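Local structure of type IV pilin structural subunit (Pseudomonas aeruginosa, 3JYZ) at residues D116-S121 with Q130-M135. The protein is the pilin subunit that probably polymerises into type IV pili, the surface filaments that serve bacterial adhesion and twitching motility. Numbering follows the deposited sequence.
Sequences DWACTS and QGFTGM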
loop_
_atom_site.group_PDB
_atom_site.type_symbol
_atom_site.label_atom_id
_atom_site.label_comp_id
_atom_site.label_asym_id
_atom_site.label_seq_id
_atom_site.Cartn_x
_atom_site.Cartn_y
_atom_site.Cartn_z
ATOM N N ASP A 116 3.956 -10.597 -2.264
ATOM C CA ASP A 116 4.514 -9.575 -3.141
ATOM C C ASP A 116 3.591 -8.366 -3.100
ATOM O O ASP A 116 2.373 -8.508 -2.995
ATOM C CB ASP A 116 4.599 -10.081 -4.584
ATOM C CG ASP A 116 5.530 -11.272 -4.744
ATOM O OD1 ASP A 116 6.444 -11.447 -3.912
ATOM O OD2 ASP A 116 5.336 -12.026 -5.720
ATOM N N TRP A 117 4.169 -7.175 -3.179
ATOM C CA TRP A 117 3.394 -5.952 -3.130
ATOM C C TRP A 117 3.600 -5.116 -4.381
ATOM O O TRP A 117 4.735 -4.929 -4.842
ATOM C CB TRP A 117 3.792 -5.127 -1.907
ATOM C CG TRP A 117 3.371 -5.726 -0.603
ATOM C CD1 TRP A 117 4.065 -6.632 0.151
ATOM C CD2 TRP A 117 2.169 -5.444 0.113
ATOM N NE1 TRP A 117 3.356 -6.937 1.295
ATOM C CE2 TRP A 117 2.184 -6.216 1.293
ATOM C CE3 TRP A 117 1.067 -4.614 -0.128
ATOM C CZ2 TRP A 117 1.147 -6.187 2.220
ATOM C CZ3 TRP A 117 0.040 -4.578 0.795
ATOM C CH2 TRP A 117 0.087 -5.360 1.955
ATOM N N ALA A 118 2.494 -4.622 -4.921
ATOM C CA ALA A 118 2.500 -3.676 -6.030
ATOM C C ALA A 118 2.133 -2.292 -5.513
ATOM O O ALA A 118 1.164 -2.147 -4.756
ATOM C CB ALA A 118 1.499 -4.117 -7.091
ATOM N N CYS A 119 2.912 -1.283 -5.891
ATOM C CA CYS A 119 2.587 0.090 -5.529
ATOM C C CYS A 119 2.079 0.829 -6.748
ATOM O O CYS A 119 2.716 0.787 -7.802
ATOM C CB CYS A 119 3.807 0.820 -4.979
ATOM S SG CYS A 119 3.416 2.532 -4.481
ATOM N N THR A 120 0.918 1.486 -6.631
ATOM C CA THR A 120 0.387 2.254 -7.708
ATOM C C THR A 120 0.056 3.726 -7.285
ATOM O O THR A 120 -0.355 3.972 -6.210
ATOM C CB THR A 120 -0.872 1.605 -8.329
ATOM O OG1 THR A 120 -1.801 1.346 -7.299
ATOM C CG2 THR A 120 -0.525 0.320 -9.036
ATOM N N SER A 121 0.312 4.633 -8.187
ATOM C CA SER A 121 -0.015 6.035 -8.041
ATOM C C SER A 121 -1.097 6.337 -9.095
ATOM O O SER A 121 -1.819 5.507 -9.467
ATOM C CB SER A 121 1.228 6.874 -8.320
ATOM O OG SER A 121 1.631 6.692 -9.639
ATOM N N GLN A 130 6.361 -5.425 -13.727
ATOM C CA GLN A 130 6.780 -6.466 -12.790
ATOM C C GLN A 130 5.813 -7.645 -12.814
ATOM O O GLN A 130 5.990 -8.616 -12.070
ATOM C CB GLN A 130 6.891 -5.903 -11.370
ATOM C CG GLN A 130 8.084 -4.981 -11.132
ATOM C CD GLN A 130 7.989 -4.211 -9.825
ATOM O OE1 GLN A 130 8.970 -3.620 -9.364
ATOM N NE2 GLN A 130 6.812 -4.230 -9.209
ATOM N N GLY A 131 4.795 -7.548 -13.662
ATOM C CA GLY A 131 3.842 -8.629 -13.867
ATOM C C GLY A 131 2.572 -8.608 -13.032
ATOM O O GLY A 131 1.776 -9.547 -13.096
ATOM N N PHE A 132 2.364 -7.550 -12.256
ATOM C CA PHE A 132 1.184 -7.470 -11.408
ATOM C C PHE A 132 -0.023 -7.019 -12.212
ATOM O O PHE A 132 0.094 -6.199 -13.120
ATOM C CB PHE A 132 1.380 -6.462 -10.283
ATOM C CG PHE A 132 2.406 -6.849 -9.268
ATOM C CD1 PHE A 132 3.695 -6.343 -9.331
ATOM C CD2 PHE A 132 2.074 -7.678 -8.216
ATOM C CE1 PHE A 132 4.644 -6.679 -8.371
ATOM C CE2 PHE A 132 3.003 -8.013 -7.254
ATOM C CZ PHE A 132 4.294 -7.517 -7.321
ATOM N N THR A 133 -1.307 -7.502 -11.951
ATOM C CA THR A 133 -2.560 -7.106 -12.558
ATOM C C THR A 133 -3.640 -6.893 -11.483
ATOM O O THR A 133 -3.599 -7.518 -10.431
ATOM C CB THR A 133 -2.981 -8.186 -13.584
ATOM O OG1 THR A 133 -3.120 -9.447 -12.929
ATOM C CG2 THR A 133 -1.997 -8.269 -14.722
ATOM N N GLY A 134 -4.505 -6.093 -11.804
ATOM C CA GLY A 134 -5.696 -5.911 -10.985
ATOM C C GLY A 134 -5.689 -4.819 -9.919
ATOM O O GLY A 134 -6.676 -4.660 -9.193
HETATM N N MSE A 135 -4.604 -4.056 -9.819
HETATM C CA MSE A 135 -4.479 -3.049 -8.759
HETATM C C MSE A 135 -5.413 -1.875 -8.951
HETATM O O MSE A 135 -5.572 -1.382 -10.061
HETATM C CB MSE A 135 -3.064 -2.461 -8.714
HETATM C CG MSE A 135 -1.960 -3.452 -8.515
HETATM SE SE MSE A 135 -1.417 -4.221 -10.226
HETATM C CE MSE A 135 -0.804 -2.608 -11.141
HETATM O O HOH W 1 5.321 -1.692 -7.524
#
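Ala118 and Phe132 form the centre of a contact at the entrance to the disulfide-bounded C-terminal region (D-region) of the type IV pilin fold, where the loop after helix 125-129, inside that region, covers one face of strand 114-120, at the edge of the antiparallel sheet. The aromatic part is a CH-pi contact: Ala118 CB stands 3.8 Å from the centroid of the Phe132 ring and 18° off its normal, hence over the face. Asp116 CB meets the same ring at its edge, near the plane, 3.7 Å from Phe132 CE2, while Asp116 OD2 forms a salt bridge with Arg100 NE; Arg100 also makes a cation-pi contact with Phe132. Polar coupling between the segments is indirect: one water accepts from Cys119 N at 2.9 Å and, weakly, from Gln130 NE2. Cys119 itself faces the other way, its SG joined to Cys149. Aliphatic contacts continue along the strand, with Met135 CG 3.8 Å from Ala118 CB. Thr120 OG1 hydrogen-bonds Ala136 O, consistent with a fixed rotamer (chi1 53°) in which CG2, anti to the carbonyl carbon, is presented to Met135. The bent chain of Met135, modelled as selenomethionine, has chi3 at 62°, which sets Met135 CE 3.6 Å from Thr120 CG2.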